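Long-range contact in hypothetical protein DR_0824 (Deinococcus radiodurans, PDB 2IMR), which uses a bound zinc ion to deaminate aminodeoxyfutalosine to futalosine in menaquinone biosynthesis, and to a lesser extent deaminates adenosine and related nucleosides: residues 178-182 and 265-269. Numbering follows the deposited sequence.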
ATOM      1  N   ASN A 178       6.677 -12.596 -14.696  1.00 16.24           N
ATOM      2  CA  ASN A 178       6.953 -13.636 -15.685  1.00 16.90           C
ATOM      3  C   ASN A 178       6.500 -14.967 -15.107  1.00 15.59           C
ATOM      4  O   ASN A 178       7.134 -15.504 -14.204  1.00 16.98           O
ATOM      5  CB  ASN A 178       8.436 -13.715 -16.039  1.00 15.44           C
ATOM      6  CG  ASN A 178       8.684 -14.622 -17.228  1.00 18.64           C
ATOM      7  OD1 ASN A 178       8.339 -15.802 -17.198  1.00 18.03           O
ATOM      8  ND2 ASN A 178       9.271 -14.073 -18.285  1.00 16.79           N
ATOM      9  N   PRO A 179       5.400 -15.519 -15.635  1.00 17.12           N
ATOM     10  CA  PRO A 179       4.817 -16.788 -15.184  1.00 17.07           C
ATOM     11  C   PRO A 179       5.398 -18.093 -15.729  1.00 18.75           C
ATOM     12  O   PRO A 179       4.908 -19.169 -15.385  1.00 17.73           O
ATOM     13  CB  PRO A 179       3.353 -16.620 -15.555  1.00 17.56           C
ATOM     14  CG  PRO A 179       3.452 -15.892 -16.878  1.00 15.92           C
ATOM     15  CD  PRO A 179       4.510 -14.842 -16.599  1.00 17.25           C
ATOM     16  N   PHE A 180       6.434 -18.002 -16.561  1.00 18.42           N
ATOM     17  CA  PHE A 180       7.055 -19.187 -17.161  1.00 18.84           C
ATOM     18  C   PHE A 180       8.217 -19.747 -16.339  1.00 18.02           C
ATOM     19  O   PHE A 180       9.286 -19.149 -16.271  1.00 16.93           O
ATOM     20  CB  PHE A 180       7.549 -18.845 -18.569  1.00 19.46           C
ATOM     21  CG  PHE A 180       6.458 -18.405 -19.499  1.00 20.27           C
ATOM     22  CD1 PHE A 180       5.654 -19.339 -20.140  1.00 22.81           C
ATOM     23  CD2 PHE A 180       6.221 -17.052 -19.719  1.00 20.96           C
ATOM     24  CE1 PHE A 180       4.625 -18.933 -20.989  1.00 23.04           C
ATOM     25  CE2 PHE A 180       5.195 -16.636 -20.566  1.00 21.40           C
ATOM     26  CZ  PHE A 180       4.398 -17.579 -21.202  1.00 22.24           C
ATOM     27  N   PRO A 181       8.020 -20.921 -15.711  1.00 19.32           N
ATOM     28  CA  PRO A 181       9.058 -21.555 -14.893  1.00 20.12           C
ATOM     29  C   PRO A 181      10.434 -21.635 -15.554  1.00 20.97           C
ATOM     30  O   PRO A 181      11.454 -21.405 -14.903  1.00 20.42           O
ATOM     31  CB  PRO A 181       8.477 -22.941 -14.613  1.00 21.63           C
ATOM     32  CG  PRO A 181       7.014 -22.674 -14.553  1.00 23.79           C
ATOM     33  CD  PRO A 181       6.798 -21.745 -15.735  1.00 19.61           C
ATOM     34  N   ASP A 182      10.460 -21.956 -16.844  1.00 22.18           N
ATOM     35  CA  ASP A 182      11.726 -22.090 -17.566  1.00 25.45           C
ATOM     36  C   ASP A 182      12.497 -20.784 -17.709  1.00 24.43           C
ATOM     37  O   ASP A 182      13.710 -20.797 -17.920  1.00 25.09           O
ATOM     38  CB  ASP A 182      11.490 -22.697 -18.955  1.00 29.82           C
ATOM     39  CG  ASP A 182      10.869 -24.076 -18.887  1.00 33.53           C
ATOM     40  OD1 ASP A 182      11.219 -24.839 -17.962  1.00 38.21           O
ATOM     41  OD2 ASP A 182      10.043 -24.407 -19.764  1.00 39.18           O
ATOM     42  N   ALA A 265      -0.982 -16.281 -24.946  1.00 24.52           N
ATOM     43  CA  ALA A 265       0.451 -16.153 -25.178  1.00 25.37           C
ATOM     44  C   ALA A 265       1.234 -15.616 -23.978  1.00 24.24           C
ATOM     45  O   ALA A 265       2.448 -15.785 -23.906  1.00 26.61           O
ATOM     46  CB  ALA A 265       0.699 -15.268 -26.401  1.00 25.82           C
ATOM     47  N   LEU A 266       0.545 -14.988 -23.031  1.00 23.70           N
ATOM     48  CA  LEU A 266       1.214 -14.414 -21.863  1.00 22.69           C
ATOM     49  C   LEU A 266       1.449 -15.377 -20.701  1.00 21.11           C
ATOM     50  O   LEU A 266       2.125 -15.023 -19.734  1.00 18.24           O
ATOM     51  CB  LEU A 266       0.416 -13.218 -21.338  1.00 25.56           C
ATOM     52  CG  LEU A 266       0.043 -12.088 -22.299  1.00 28.81           C
ATOM     53  CD1 LEU A 266      -0.584 -10.947 -21.502  1.00 29.69           C
ATOM     54  CD2 LEU A 266       1.273 -11.596 -23.036  1.00 29.75           C
ATOM     55  N   TYR A 267       0.905 -16.588 -20.794  1.00 18.79           N
ATOM     56  CA  TYR A 267       1.038 -17.562 -19.711  1.00 19.24           C
ATOM     57  C   TYR A 267       1.250 -18.998 -20.179  1.00 19.28           C
ATOM     58  O   TYR A 267       0.988 -19.332 -21.332  1.00 17.91           O
ATOM     59  CB  TYR A 267      -0.251 -17.628 -18.877  1.00 18.43           C
ATOM     60  CG  TYR A 267      -0.683 -16.396 -18.123  1.00 18.47           C
ATOM     61  CD1 TYR A 267      -1.423 -15.387 -18.743  1.00 18.49           C
ATOM     62  CD2 TYR A 267      -0.424 -16.282 -16.761  1.00 18.01           C
ATOM     63  CE1 TYR A 267      -1.902 -14.293 -18.008  1.00 18.43           C
ATOM     64  CE2 TYR A 267      -0.893 -15.204 -16.021  1.00 19.15           C
ATOM     65  CZ  TYR A 267      -1.630 -14.214 -16.647  1.00 18.86           C
ATOM     66  OH  TYR A 267      -2.080 -13.156 -15.896  1.00 17.61           O
ATOM     67  N   PRO A 268       1.729 -19.865 -19.272  1.00 19.23           N
ATOM     68  CA  PRO A 268       1.932 -21.276 -19.607  1.00 19.69           C
ATOM     69  C   PRO A 268       0.503 -21.771 -19.864  1.00 19.45           C
ATOM     70  O   PRO A 268      -0.459 -21.063 -19.562  1.00 17.30           O
ATOM     71  CB  PRO A 268       2.509 -21.853 -18.319  1.00 20.17           C
ATOM     72  CG  PRO A 268       3.337 -20.721 -17.804  1.00 22.16           C
ATOM     73  CD  PRO A 268       2.419 -19.525 -18.012  1.00 19.80           C
ATOM     74  N   HIS A 269       0.346 -22.978 -20.393  1.00 19.01           N
ATOM     75  CA  HIS A 269      -0.983 -23.489 -20.705  1.00 19.32           C
ATOM     76  C   HIS A 269      -1.900 -23.793 -19.516  1.00 18.75           C
ATOM     77  O   HIS A 269      -3.121 -23.815 -19.670  1.00 18.96           O
ATOM     78  CB  HIS A 269      -0.854 -24.724 -21.600  1.00 22.57           C
ATOM     79  CG  HIS A 269      -0.230 -24.436 -22.933  1.00 22.54           C
ATOM     80  ND1 HIS A 269      -0.903 -23.785 -23.945  1.00 24.40           N
ATOM     81  CD2 HIS A 269       1.007 -24.702 -23.415  1.00 26.14           C
ATOM     82  CE1 HIS A 269      -0.108 -23.666 -24.994  1.00 25.47           C
ATOM     83  NE2 HIS A 269       1.057 -24.214 -24.698  1.00 27.76           N
TER
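Phe180 lays its ring against Pro268 and the turn of backbone before it, and the evidence for a CH-pi contact is direct: Pro268 CD stands 4.1 Å from the ring centroid, 26° off the ring normal and displaced toward the rim. Alongside it, Pro268 CG meets Phe180 CD1 at 3.6 Å. The far end of the ring rests on main chain, with Phe180 CE1 3.5 Å from Tyr267 C, while Ala265 O lies near the ring plane, 3.8 Å from Phe180 CZ. Pro179 continues this surface. Its CG packs 3.3 Å from Leu266 O and reaches Tyr267 CD2 at 3.9 Å, the two side chains crossing at about a right angle. The segments therefore meet through van der Waals and CH-pi contact, without hydrogen bonds between them. Asn178 helps to fix the approach: its OD1 accepts from Phe180 N at 3.0 Å, an Asx turn with an N-H...O angle of 153°. Phe180 then sends CG anti to its carbonyl carbon (chi1 -61°), which brings the ring up against the backbone of 265-269. Replacing Phe180 with an alanine would probably leave the Pro268 ring and the Leu266-Tyr267 backbone without their aromatic cover. In the next shell, Val274 of helix 271-275 touches both Pro179 and Pro268, and Tyr267 OH hydrogen-bonds to Ala111 O. The Tyr267 side chain lies about 6 Å from that of His213, predicted to bind substrate. Proline-aromatic packing here joins two loops of the amidohydrolase TIM barrel, one following strand 170-176, the other following helix 245-253.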